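PDB 4K7C: aminopeptidase C from Lactobacillus rhamnosus, which probably removes amino-terminal residues from peptides as a papain-like cysteine aminopeptidase of the bleomycin hydrolase type. Local coordinates for residues Ala269-Lys274 / Asp440-Leu445; Phe317-Gly322 / Asp401-Gln406. One frame throughout, in Å; residues are numbered along the deposited sequence.

Contact 1: residues Ala269-Lys274 / Asp440-Leu445; sequences ADKPYK and DPMGAL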
ATOM      1  N   ALA A 269      34.878  39.022   0.807  1.00 28.90           N
ATOM      2  CA  ALA A 269      36.003  39.972   1.004  1.00 27.42           C
ATOM      3  C   ALA A 269      37.001  39.530   2.092  1.00 26.43           C
ATOM      4  O   ALA A 269      38.183  39.866   2.016  1.00 29.63           O
ATOM      5  CB  ALA A 269      35.445  41.345   1.316  1.00 30.62           C
ATOM      6  N   ASP A 270      36.540  38.807   3.096  1.00 28.40           N
ATOM      7  CA  ASP A 270      37.418  38.333   4.171  1.00 27.65           C
ATOM      8  C   ASP A 270      38.303  37.136   3.740  1.00 29.30           C
ATOM      9  O   ASP A 270      39.084  36.648   4.549  1.00 29.75           O
ATOM     10  CB  ASP A 270      36.580  37.921   5.398  1.00 25.27           C
ATOM     11  CG  ASP A 270      35.631  36.714   5.119  1.00 26.22           C
ATOM     12  OD1 ASP A 270      34.977  36.682   4.024  1.00 26.58           O
ATOM     13  OD2 ASP A 270      35.485  35.816   6.028  1.00 24.54           O
ATOM     14  N   LYS A 271      38.117  36.615   2.518  1.00 25.06           N
ATOM     15  CA  LYS A 271      38.800  35.398   2.072  1.00 24.01           C
ATOM     16  C   LYS A 271      39.524  35.563   0.755  1.00 22.48           C
ATOM     17  O   LYS A 271      39.133  35.003  -0.286  1.00 20.94           O
ATOM     18  CB  LYS A 271      37.798  34.232   2.013  1.00 22.79           C
ATOM     19  CG  LYS A 271      37.141  33.965   3.311  1.00 22.58           C
ATOM     20  CD  LYS A 271      36.094  32.866   3.181  1.00 21.63           C
ATOM     21  CE  LYS A 271      35.598  32.377   4.556  1.00 24.45           C
ATOM     22  NZ  LYS A 271      34.567  33.221   5.201  1.00 21.18           N
ATOM     23  N   PRO A 272      40.648  36.328   0.763  1.00 23.36           N
ATOM     24  CA  PRO A 272      41.363  36.371  -0.476  1.00 21.49           C
ATOM     25  C   PRO A 272      41.842  34.991  -0.925  1.00 18.66           C
ATOM     26  O   PRO A 272      42.137  34.110  -0.083  1.00 19.93           O
ATOM     27  CB  PRO A 272      42.584  37.282  -0.169  1.00 24.04           C
ATOM     28  CG  PRO A 272      42.641  37.416   1.302  1.00 22.93           C
ATOM     29  CD  PRO A 272      41.243  37.201   1.797  1.00 24.89           C
ATOM     30  N   TYR A 273      41.957  34.873  -2.226  1.00 18.71           N
ATOM     31  CA  TYR A 273      42.316  33.635  -2.901  1.00 21.68           C
ATOM     32  C   TYR A 273      43.799  33.282  -2.698  1.00 26.40           C
ATOM     33  O   TYR A 273      44.638  34.140  -2.330  1.00 25.85           O
ATOM     34  CB  TYR A 273      42.003  33.716  -4.343  1.00 23.96           C
ATOM     35  CG  TYR A 273      40.532  33.884  -4.694  1.00 24.54           C
ATOM     36  CD1 TYR A 273      39.554  33.053  -4.126  1.00 28.19           C
ATOM     37  CD2 TYR A 273      40.110  34.841  -5.664  1.00 28.57           C
ATOM     38  CE1 TYR A 273      38.206  33.181  -4.455  1.00 28.35           C
ATOM     39  CE2 TYR A 273      38.760  34.981  -5.982  1.00 28.66           C
ATOM     40  CZ  TYR A 273      37.819  34.138  -5.362  1.00 28.25           C
ATOM     41  OH  TYR A 273      36.495  34.181  -5.649  1.00 28.17           O
ATOM     42  N   LYS A 274      44.121  32.025  -2.936  1.00 25.40           N
ATOM     43  CA  LYS A 274      45.553  31.549  -2.777  1.00 25.03           C
ATOM     44  C   LYS A 274      46.084  31.690  -1.366  1.00 26.76           C
ATOM     45  O   LYS A 274      47.237  32.020  -1.152  1.00 24.82           O
ATOM     46  CB  LYS A 274      46.480  32.306  -3.746  1.00 27.74           C
ATOM     47  CG  LYS A 274      46.025  32.249  -5.162  1.00 27.83           C
ATOM     48  CD  LYS A 274      46.936  33.053  -6.053  1.00 35.18           C
ATOM     49  CE  LYS A 274      46.856  32.631  -7.497  1.00 38.87           C
ATOM     50  NZ  LYS A 274      47.780  33.571  -8.246  1.00 45.27           N
ATOM     51  N   ASP A 440      31.554  30.564  10.939  1.00 29.76           N
ATOM     52  CA  ASP A 440      31.794  30.806   9.488  1.00 27.28           C
ATOM     53  C   ASP A 440      31.058  29.839   8.598  1.00 25.07           C
ATOM     54  O   ASP A 440      30.922  28.653   8.905  1.00 28.42           O
ATOM     55  CB  ASP A 440      33.305  30.744   9.146  1.00 25.90           C
ATOM     56  CG  ASP A 440      33.611  31.360   7.778  1.00 23.74           C
ATOM     57  OD1 ASP A 440      33.549  30.628   6.756  1.00 22.68           O
ATOM     58  OD2 ASP A 440      34.000  32.550   7.785  1.00 27.11           O
ATOM     59  N   PRO A 441      30.590  30.304   7.386  1.00 25.73           N
ATOM     60  CA  PRO A 441      29.929  29.321   6.585  1.00 24.52           C
ATOM     61  C   PRO A 441      30.750  28.178   6.107  1.00 26.03           C
ATOM     62  O   PRO A 441      30.169  27.176   5.795  1.00 26.24           O
ATOM     63  CB  PRO A 441      29.470  30.071   5.342  1.00 24.54           C
ATOM     64  CG  PRO A 441      29.870  31.443   5.529  1.00 27.49           C
ATOM     65  CD  PRO A 441      30.329  31.674   6.910  1.00 25.34           C
HETATM   66  N   MSE A 442      32.047  28.321   5.966  1.00 26.14           N
HETATM   67  CA  MSE A 442      32.892  27.183   5.573  1.00 26.26           C
HETATM   68  C   MSE A 442      33.228  26.236   6.715  1.00 27.42           C
HETATM   69  O   MSE A 442      34.019  25.287   6.529  1.00 26.02           O
HETATM   70  CB  MSE A 442      34.199  27.805   5.032  1.00 27.36           C
HETATM   71  CG  MSE A 442      34.039  28.502   3.660  1.00 25.08           C
HETATM   72 SE   MSE A 442      33.359  27.538   2.160  1.00 30.41          SE
HETATM   73  CE  MSE A 442      31.627  28.452   2.028  1.00 29.11           C
ATOM     74  N   GLY A 443      32.775  26.589   7.912  1.00 28.50           N
ATOM     75  CA  GLY A 443      32.729  25.691   9.083  1.00 34.04           C
ATOM     76  C   GLY A 443      31.523  24.745   9.070  1.00 36.81           C
ATOM     77  O   GLY A 443      31.356  23.899  10.011  1.00 35.23           O
ATOM     78  N   ALA A 444      30.649  24.939   8.057  1.00 36.55           N
ATOM     79  CA  ALA A 444      29.470  24.084   7.850  1.00 36.26           C
ATOM     80  C   ALA A 444      30.000  22.657   7.707  1.00 37.28           C
ATOM     81  O   ALA A 444      31.070  22.379   7.089  1.00 36.77           O
ATOM     82  CB  ALA A 444      28.673  24.466   6.611  1.00 32.75           C
ATOM     83  N   LEU A 445      29.267  21.795   8.391  1.00 38.89           N
ATOM     84  CA  LEU A 445      29.504  20.388   8.367  1.00 38.27           C
ATOM     85  C   LEU A 445      28.346  19.795   7.541  1.00 43.54           C
ATOM     86  O   LEU A 445      27.123  20.033   7.801  1.00 36.38           O
ATOM     87  CB  LEU A 445      29.469  19.821   9.788  1.00 34.99           C
ATOM     88  CG  LEU A 445      30.426  20.314  10.867  1.00 36.90           C
ATOM     89  CD1 LEU A 445      30.378  19.412  12.103  1.00 39.22           C
ATOM     90  CD2 LEU A 445      31.847  20.392  10.353  1.00 38.43           C
TER
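Lys-271 NZ is gripped by two carboxylates. Across the contact Lys-271 NZ bonds to Asp-440 OD2 at 2.7 Å, on the syn lone pair, and within its own segment the same NZ bonds to Asp-270 OD2 at 2.9 Å. The second bond is the less regular, since NZ stands 22° out of the Asp-270 carboxylate plane. Lys-271 and Asp-440 reach out from opposite directions. The lysine chain runs extended through chi2 and chi3, and its turn at the last torsion (chi4 81°) swings the ammonium away from that line to lie between the two acids. The cation between them probably offsets the repulsion of Asp-270 OD2 and Asp-440 OD2, 4.0 Å apart. The other oxygen of Asp-270, OD1, is held by Thr-268 OG1.

Asp-440 also closes an Asx turn: its OD1 accepts from Met-442 N at 2.9 Å, with a nearly straight N-H...O angle of 164°. The turn leads into the short 3-10 segment 441-443, where Gly-443 N bonds to Asp-440 O at 2.9 Å. These residues lie close to the C-terminus, consistent with the C-terminal arm that bleomycin hydrolase-type peptidases send into the active-site cleft. With an alanine in place of Asp-440, Lys-271 NZ would probably be left with Asp-270 alone of its two acids, and Met-442 N would lose its Asx-turn acceptor.

Lys-271 CE also lies 4.3 Å from CG of Met-442, a selenomethionine, a loose touch. The same Met-442 side chain packs on Leu-355 of helix 351-356, while the backbone O of Met-442 accepts from Gln-141 NE2.

Contact 2: residues Phe317-Gly322 / Asp401-Gln406; sequences FGSDVG and DAWFDQ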
ATOM      1  N   PHE A 317      33.003  16.469  -3.401  1.00 17.44           N
ATOM      2  CA  PHE A 317      32.588  17.885  -3.382  1.00 16.96           C
ATOM      3  C   PHE A 317      31.467  18.209  -2.450  1.00 18.44           C
ATOM      4  O   PHE A 317      30.623  17.360  -2.180  1.00 17.63           O
ATOM      5  CB  PHE A 317      32.240  18.400  -4.827  1.00 17.27           C
ATOM      6  CG  PHE A 317      30.875  18.046  -5.326  1.00 15.72           C
ATOM      7  CD1 PHE A 317      30.617  16.785  -5.811  1.00 16.79           C
ATOM      8  CD2 PHE A 317      29.880  19.009  -5.394  1.00 17.91           C
ATOM      9  CE1 PHE A 317      29.383  16.417  -6.265  1.00 17.42           C
ATOM     10  CE2 PHE A 317      28.627  18.665  -5.946  1.00 16.65           C
ATOM     11  CZ  PHE A 317      28.396  17.362  -6.382  1.00 16.19           C
ATOM     12  N   GLY A 318      31.504  19.468  -1.959  1.00 17.23           N
ATOM     13  CA  GLY A 318      30.546  20.053  -1.051  1.00 16.31           C
ATOM     14  C   GLY A 318      29.725  21.139  -1.713  1.00 16.47           C
ATOM     15  O   GLY A 318      30.244  21.977  -2.408  1.00 16.45           O
ATOM     16  N   SER A 319      28.407  21.063  -1.528  1.00 17.82           N
ATOM     17  CA  SER A 319      27.462  21.980  -2.196  1.00 18.61           C
ATOM     18  C   SER A 319      26.229  22.262  -1.317  1.00 18.34           C
ATOM     19  O   SER A 319      25.989  21.618  -0.270  1.00 17.66           O
ATOM     20  CB  SER A 319      26.996  21.420  -3.555  1.00 19.09           C
ATOM     21  OG  SER A 319      26.223  20.248  -3.432  1.00 18.21           O
ATOM     22  N   ASP A 320      25.412  23.206  -1.773  1.00 18.86           N
ATOM     23  CA  ASP A 320      24.113  23.452  -1.108  1.00 16.94           C
ATOM     24  C   ASP A 320      23.057  22.779  -1.958  1.00 18.20           C
ATOM     25  O   ASP A 320      22.479  23.395  -2.836  1.00 19.30           O
ATOM     26  CB  ASP A 320      23.887  24.950  -0.995  1.00 18.56           C
ATOM     27  CG  ASP A 320      22.717  25.347  -0.160  1.00 16.78           C
ATOM     28  OD1 ASP A 320      21.891  24.511   0.179  1.00 19.62           O
ATOM     29  OD2 ASP A 320      22.628  26.569   0.194  1.00 17.11           O
ATOM     30  N   VAL A 321      22.778  21.495  -1.676  1.00 16.78           N
ATOM     31  CA  VAL A 321      22.009  20.682  -2.581  1.00 18.57           C
ATOM     32  C   VAL A 321      20.530  21.104  -2.628  1.00 20.74           C
ATOM     33  O   VAL A 321      19.889  20.856  -3.628  1.00 20.10           O
ATOM     34  CB  VAL A 321      22.109  19.211  -2.156  1.00 21.25           C
ATOM     35  CG1 VAL A 321      21.311  18.918  -0.857  1.00 24.88           C
ATOM     36  CG2 VAL A 321      21.751  18.291  -3.289  1.00 21.86           C
ATOM     37  N   GLY A 322      20.062  21.759  -1.568  1.00 19.45           N
ATOM     38  CA  GLY A 322      18.676  22.274  -1.483  1.00 21.62           C
ATOM     39  C   GLY A 322      18.389  23.474  -2.338  1.00 20.01           C
ATOM     40  O   GLY A 322      17.258  23.773  -2.544  1.00 17.53           O
ATOM     41  N   ASP A 401      26.462  23.448 -15.282  1.00 14.16           N
ATOM     42  CA  ASP A 401      27.646  24.240 -15.001  1.00 16.39           C
ATOM     43  C   ASP A 401      27.249  25.553 -14.290  1.00 15.09           C
ATOM     44  O   ASP A 401      27.928  26.012 -13.363  1.00 18.18           O
ATOM     45  CB  ASP A 401      28.432  24.500 -16.282  1.00 15.95           C
ATOM     46  CG  ASP A 401      29.844  24.910 -15.950  1.00 18.24           C
ATOM     47  OD1 ASP A 401      30.434  24.146 -15.203  1.00 18.17           O
ATOM     48  OD2 ASP A 401      30.284  26.031 -16.335  1.00 21.29           O
ATOM     49  N   ALA A 402      26.098  26.166 -14.654  1.00 16.86           N
ATOM     50  CA  ALA A 402      25.664  27.346 -13.888  1.00 18.60           C
ATOM     51  C   ALA A 402      25.393  27.076 -12.434  1.00 16.78           C
ATOM     52  O   ALA A 402      25.667  27.927 -11.554  1.00 19.87           O
ATOM     53  CB  ALA A 402      24.458  28.005 -14.580  1.00 19.61           C
ATOM     54  N   TRP A 403      24.764  25.921 -12.169  1.00 17.20           N
ATOM     55  CA  TRP A 403      24.520  25.503 -10.821  1.00 15.96           C
ATOM     56  C   TRP A 403      25.819  25.308 -10.058  1.00 17.76           C
ATOM     57  O   TRP A 403      25.910  25.718  -8.930  1.00 16.81           O
ATOM     58  CB  TRP A 403      23.665  24.211 -10.756  1.00 17.32           C
ATOM     59  CG  TRP A 403      23.065  23.901  -9.390  1.00 17.05           C
ATOM     60  CD1 TRP A 403      21.802  24.211  -8.959  1.00 17.22           C
ATOM     61  CD2 TRP A 403      23.691  23.208  -8.292  1.00 16.81           C
ATOM     62  NE1 TRP A 403      21.590  23.724  -7.690  1.00 15.85           N
ATOM     63  CE2 TRP A 403      22.736  23.105  -7.264  1.00 16.76           C
ATOM     64  CE3 TRP A 403      24.964  22.689  -8.094  1.00 15.54           C
ATOM     65  CZ2 TRP A 403      23.006  22.523  -6.033  1.00 17.09           C
ATOM     66  CZ3 TRP A 403      25.218  22.054  -6.869  1.00 16.88           C
ATOM     67  CH2 TRP A 403      24.251  21.997  -5.860  1.00 17.81           C
ATOM     68  N   PHE A 404      26.763  24.634 -10.666  1.00 18.81           N
ATOM     69  CA  PHE A 404      28.100  24.361 -10.025  1.00 18.42           C
ATOM     70  C   PHE A 404      28.721  25.730  -9.631  1.00 17.55           C
ATOM     71  O   PHE A 404      29.160  25.922  -8.508  1.00 17.95           O
ATOM     72  CB  PHE A 404      28.961  23.680 -11.107  1.00 18.59           C
ATOM     73  CG  PHE A 404      30.256  23.158 -10.610  1.00 19.91           C
ATOM     74  CD1 PHE A 404      30.445  21.799 -10.575  1.00 21.34           C
ATOM     75  CD2 PHE A 404      31.268  24.000 -10.098  1.00 20.52           C
ATOM     76  CE1 PHE A 404      31.636  21.258 -10.107  1.00 20.75           C
ATOM     77  CE2 PHE A 404      32.487  23.441  -9.628  1.00 20.09           C
ATOM     78  CZ  PHE A 404      32.635  22.061  -9.663  1.00 19.08           C
ATOM     79  N   ASP A 405      28.689  26.689 -10.536  1.00 17.62           N
ATOM     80  CA  ASP A 405      29.239  28.033 -10.250  1.00 17.60           C
ATOM     81  C   ASP A 405      28.699  28.644  -8.999  1.00 18.04           C
ATOM     82  O   ASP A 405      29.388  29.290  -8.228  1.00 19.28           O
ATOM     83  CB  ASP A 405      29.045  29.003 -11.447  1.00 19.17           C
ATOM     84  CG  ASP A 405      29.898  28.663 -12.645  1.00 22.75           C
ATOM     85  OD1 ASP A 405      30.756  27.757 -12.571  1.00 20.88           O
ATOM     86  OD2 ASP A 405      29.684  29.285 -13.712  1.00 24.29           O
ATOM     87  N   GLN A 406      27.395  28.526  -8.823  1.00 17.97           N
ATOM     88  CA  GLN A 406      26.757  29.181  -7.743  1.00 17.86           C
ATOM     89  C   GLN A 406      26.809  28.408  -6.443  1.00 16.52           C
ATOM     90  O   GLN A 406      26.970  28.993  -5.380  1.00 17.04           O
ATOM     91  CB  GLN A 406      25.254  29.424  -8.059  1.00 19.59           C
ATOM     92  CG  GLN A 406      24.830  30.391  -9.159  1.00 19.51           C
ATOM     93  CD  GLN A 406      25.540  31.714  -9.069  1.00 21.21           C
ATOM     94  OE1 GLN A 406      25.650  32.357  -8.020  1.00 23.03           O
ATOM     95  NE2 GLN A 406      26.046  32.105 -10.171  1.00 22.34           N
TER
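Trp-403 meets Ser-319 with the far rim of its six-membered ring, CH2 lying 3.6 Å from Ser-319 OG. The hydroxyl oxygen sits in the ring plane at its edge, and Ser-319 CB lies 3.6 Å from Trp-403 CH2. No hydrogen bond links the segments, so the evidence is for van der Waals packing. The indole gets there because CG is anti to the backbone N (chi1 -165°), which carries the ring from the helix across to the strand end.

Beyond Ser-319 the chain bends round the same rim: Asp-320 O approaches CZ2 of Trp-403 obliquely at 3.4 Å, and Val-321 CA lies at the ring edge. The loop also helps hold the ring's rotation, since Trp-403 NE1 donates to Gln-323 O. Phe-317, two residues before Ser-319 on the strand, points to the helix too, but more loosely: its CE2 is 4.9 Å from Trp-403 CZ3.

Strand 315-319 runs antiparallel to both 364-374 and 408-414, and helix 401-407 connects strands 396-400 and 408-414. Ser-319 bonds through its backbone to His-364, by family probably the catalytic histidine; with the antiparallel strands, this fits the beta-barrel-like domain of papain-like peptidases.

Contact 2 is nested in the chain segment that contact 1 closes, so segments 317-322 (strand end and following loop) and 401-406 (helix) both come between 269-274 and 440-445 in sequence. In space the two are neighbours without touching: their centres are 16 Å apart and their nearest atoms about 8 Å. They differ in kind, contact 1 being a partly buried salt-bridge network and contact 2 buried packing of one indole edge on a strand end. Helix 351-356 borders both, through Leu-355 at Met-442 and Arg-354 at Gln-406. Contact 2 lies beside His-364, probably the catalytic histidine, while contact 1 sits on the C-terminal segment that in bleomycin hydrolase relatives enters the cleft.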